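Local coordinates for protein gene product PA4716 (Pseudomonas aeruginosa, PDB 1U0K) that is a predicted epimerase of the PhzF family, probably with isomerase activity, whose substrate the structure alone does not show, at the interface of chains A and B. Coordinates in Å, arbitrary orientation; residue numbers count along the deposited sequence, not the author numbering. Chains: chain A/B, gene product PA4716.

Contact 1 and contact 2 are twin patches of a two-fold symmetric interface between chains A and B, their centres about 19 Å apart. In each, Glu43 from helix 34-44 of one chain reaches a mixed pocket of the other, with Asp11 and Arg254 as polar groups and Leu18 and Leu277 as apolar ones. The glutamate carboxylates are turned alike, with oxygen names exchanged; what differs is the arginine (chi3 91° against 64°), holding the acid through one nitrogen in contact 1 and two in contact 2. The centres lie about 12 Å and 10 Å from the predicted active-site Glu48 of the receiving chain, so pairing, if it persists in solution, could bear on the catalytic region.

Contact 1: the interface of chains A and B. Residues chain A 11, 18, 22, 254, 277; chain B 39-40, 43.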
# COMPACT_ATOMS: atom_id res chain seq x y z
N ASP A 11 1.06 -14.75 -2.79
CA ASP A 11 -0.27 -14.40 -3.26
C ASP A 11 -1.26 -15.46 -2.83
O ASP A 11 -1.01 -16.65 -3.02
CB ASP A 11 -0.29 -14.29 -4.77
CG ASP A 11 0.42 -13.08 -5.27
OD1 ASP A 11 0.40 -12.03 -4.57
OD2 ASP A 11 1.04 -13.09 -6.34
N LEU A 18 1.63 -13.18 -9.13
CA LEU A 18 1.21 -11.83 -9.50
C LEU A 18 -0.28 -11.72 -9.84
O LEU A 18 -0.69 -10.91 -10.67
CB LEU A 18 2.07 -11.28 -10.65
CG LEU A 18 3.58 -11.42 -10.42
CD1 LEU A 18 4.34 -11.24 -11.72
CD2 LEU A 18 4.04 -10.41 -9.40
N GLY A 22 -1.98 -10.14 -2.44
CA GLY A 22 -0.63 -10.17 -1.91
C GLY A 22 -0.62 -10.14 -0.40
O GLY A 22 -1.46 -9.50 0.24
N ARG A 254 -7.72 -7.74 -10.51
CA ARG A 254 -7.18 -8.94 -9.88
C ARG A 254 -8.33 -9.88 -9.50
O ARG A 254 -8.54 -10.18 -8.32
CB ARG A 254 -6.34 -8.56 -8.65
CG ARG A 254 -4.94 -8.07 -9.02
CD ARG A 254 -4.14 -7.50 -7.87
NE ARG A 254 -3.32 -8.52 -7.21
CZ ARG A 254 -2.10 -8.90 -7.60
NH1 ARG A 254 -1.50 -8.34 -8.65
NH2 ARG A 254 -1.45 -9.83 -6.92
N LEU A 277 6.21 -15.99 -3.88
CA LEU A 277 6.86 -15.10 -4.86
C LEU A 277 8.29 -14.70 -4.53
O LEU A 277 9.10 -14.57 -5.45
CB LEU A 277 6.03 -13.83 -5.04
CG LEU A 277 4.88 -13.90 -6.05
CD1 LEU A 277 3.83 -14.92 -5.72
CD2 LEU A 277 4.27 -12.51 -6.17
N ALA B 39 4.27 -4.84 -13.36
CA ALA B 39 3.60 -5.89 -12.59
C ALA B 39 4.25 -6.08 -11.22
O ALA B 39 3.53 -6.22 -10.21
CB ALA B 39 3.57 -7.18 -13.36
N TRP B 40 5.57 -6.05 -11.16
CA TRP B 40 6.26 -6.20 -9.87
C TRP B 40 6.02 -4.97 -9.02
O TRP B 40 5.87 -5.07 -7.81
CB TRP B 40 7.76 -6.46 -10.04
CG TRP B 40 8.04 -7.89 -10.27
CD1 TRP B 40 8.41 -8.48 -11.44
CD2 TRP B 40 7.93 -8.94 -9.31
NE1 TRP B 40 8.54 -9.84 -11.26
CE2 TRP B 40 8.24 -10.14 -9.96
CE3 TRP B 40 7.59 -8.98 -7.95
CZ2 TRP B 40 8.24 -11.37 -9.30
CZ3 TRP B 40 7.58 -10.19 -7.30
CH2 TRP B 40 7.90 -11.37 -7.98
N GLU B 43 2.71 -5.49 -7.47
CA GLU B 43 2.78 -6.56 -6.48
C GLU B 43 3.32 -6.05 -5.15
O GLU B 43 2.76 -6.35 -4.08
CB GLU B 43 3.65 -7.72 -6.98
CG GLU B 43 3.68 -8.91 -6.03
CD GLU B 43 2.35 -9.61 -5.89
OE1 GLU B 43 1.49 -9.53 -6.79
OE2 GLU B 43 2.20 -10.30 -4.85
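The carboxylate of B:Glu43 enters a pocket of chain A and meets both a carboxylate and a guanidinium. B:Glu43 OE2 lies 2.5 Å from A:Asp11 OD1, a separation that suggests a shared proton, with at least one of the two acids protonated; the two side chains arrive from opposite directions and their carboxylate planes are turned 70° apart. A:Arg254 provides the charge partner: its NH2 donates to B:Glu43 OE1 at 3.0 Å, in a salt bridge on the syn side of the carboxylate. The bond is bent, with the acceptor tilted from the guanidinium plane, and the two side chains cross at about a right angle. A:Asp11 OD1 also sits in plane at the guanidinium edge, 3.7 Å from A:Arg254 NH2, so the arginine probably eases the pairing of the acids.

Apolar groups line the approach. CG of B:Glu43 stands anti to its backbone N (chi1 -176°), and a bend at chi2 turns the acid toward A:Asp11. The methyl CD2 of A:Leu18 packs 3.6 Å from B:Glu43 CB and also lies over one face of the B:Trp40 six-membered ring, offset toward the rim. From strand 267-282, A:Leu277 CD2 rests 3.5 Å from B:Glu43 CD.

In the fold, B:Ala39, B:Trp40 and B:Glu43 belong to helix 34-44, while chain A contributes strands 6-12, 21-26 and 267-282 together with the loop residues A:Leu18 and A:Arg254.

Contact 2: the interface of chains A and B. Residues chain A 43; chain B 9-11, 18-19, 22, 254, 277.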
# COMPACT_ATOMS: atom_id res chain seq x y z
N GLU A 43 5.62 -0.87 6.38
CA GLU A 43 6.78 -0.94 5.48
C GLU A 43 6.44 -1.71 4.20
O GLU A 43 6.71 -1.23 3.10
CB GLU A 43 7.95 -1.62 6.18
CG GLU A 43 9.24 -1.63 5.39
CD GLU A 43 9.86 -0.27 5.25
OE1 GLU A 43 10.67 -0.09 4.33
OE2 GLU A 43 9.59 0.63 6.09
N GLN B 9 14.67 -3.79 -0.37
CA GLN B 9 13.77 -2.86 0.29
C GLN B 9 14.60 -1.80 1.04
O GLN B 9 15.42 -2.15 1.88
CB GLN B 9 12.88 -3.59 1.28
CG GLN B 9 11.87 -2.69 1.99
CD GLN B 9 10.81 -2.07 1.08
OE1 GLN B 9 10.56 -2.53 -0.03
NE2 GLN B 9 10.19 -1.00 1.57
N LEU B 10 14.38 -0.53 0.73
CA LEU B 10 15.09 0.60 1.34
C LEU B 10 14.09 1.65 1.79
O LEU B 10 12.99 1.68 1.30
CB LEU B 10 16.03 1.24 0.32
CG LEU B 10 17.29 0.40 -0.01
CD1 LEU B 10 17.10 -0.51 -1.18
CD2 LEU B 10 18.52 1.28 -0.20
N ASP B 11 14.50 2.51 2.72
CA ASP B 11 13.72 3.69 3.10
C ASP B 11 14.51 4.93 2.77
O ASP B 11 15.67 5.05 3.15
CB ASP B 11 13.45 3.68 4.60
CG ASP B 11 12.60 2.54 5.02
OD1 ASP B 11 11.73 2.12 4.23
OD2 ASP B 11 12.73 2.01 6.14
N LEU B 18 12.19 1.76 8.92
CA LEU B 18 10.74 1.70 9.08
C LEU B 18 10.06 3.08 9.18
O LEU B 18 8.92 3.21 9.66
CB LEU B 18 10.34 0.78 10.25
CG LEU B 18 10.97 -0.61 10.23
CD1 LEU B 18 10.65 -1.32 11.54
CD2 LEU B 18 10.51 -1.43 9.05
N THR B 19 10.74 4.09 8.66
CA THR B 19 10.12 5.38 8.41
C THR B 19 10.63 5.90 7.07
O THR B 19 11.36 5.20 6.37
CB THR B 19 10.34 6.34 9.58
OG1 THR B 19 9.47 7.48 9.43
CG2 THR B 19 11.75 6.87 9.59
N GLY B 22 9.37 4.08 1.76
CA GLY B 22 9.77 2.74 1.38
C GLY B 22 9.85 2.61 -0.13
O GLY B 22 9.06 3.18 -0.86
N ARG B 254 5.08 7.96 9.31
CA ARG B 254 6.41 7.73 8.75
C ARG B 254 7.13 9.06 8.49
O ARG B 254 7.43 9.42 7.35
CB ARG B 254 6.27 6.91 7.47
CG ARG B 254 5.81 5.46 7.72
CD ARG B 254 5.70 4.64 6.47
NE ARG B 254 6.99 4.44 5.80
CZ ARG B 254 7.75 3.36 5.90
NH1 ARG B 254 7.36 2.33 6.64
NH2 ARG B 254 8.89 3.28 5.23
N LEU B 277 16.91 -2.23 4.30
CA LEU B 277 16.14 -3.08 5.19
C LEU B 277 16.15 -4.56 4.85
O LEU B 277 16.12 -5.38 5.75
CB LEU B 277 14.69 -2.61 5.24
CG LEU B 277 14.42 -1.53 6.29
CD1 LEU B 277 15.10 -0.24 5.93
CD2 LEU B 277 12.93 -1.36 6.41
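A:Glu43 is gripped by B:Arg254 and B:Gln9 at its two carboxylate oxygens. The terminal nitrogens NH1 and NH2 of B:Arg254 both donate to A:Glu43 OE2, each at 2.9 Å, making an end-on salt bridge. OE2 lies in the guanidinium plane but is approached from one face of its own carboxylate, 41° above the plane. The other oxygen, A:Glu43 OE1, accepts a nearly straight hydrogen bond from the amide NE2 of B:Gln9 at 2.9 Å. It lies in the amide plane, whereas the amide nitrogen stands above the carboxylate plane; the two flat groups are turned nearly perpendicular. A bend at chi2 (65°) in B:Gln9 brings its amide round to this oxygen.

An acid pair lies beside these bonds. OE1 of A:Glu43 is 2.5 Å from B:Asp11 OD1, which suggests that one of the two carboxylates carries a proton held between them. B:Asp11 is itself held within chain B: the backbone N of B:Leu18 donates to its OD2 at 2.8 Å, nearly along the C-O axis, and B:Arg254 NH2 makes a weak bond to its OD1. The nearby guanidinium would probably offset negative charge on the pair.

Carbon packing frames the acid. B:Leu277 CD2 lies 3.5 Å from A:Glu43 CD, and B:Leu18 CD2 touches A:Glu43 CB at 3.9 Å. CA of B:Thr19 sits over the centre of one guanidinium face, which may help to set its orientation.

In the fold, A:Glu43 projects from near the end of helix 34-44 toward chain B strands 6-12 and 267-282, with B:Leu18, B:Thr19 and B:Arg254 supplied by loops.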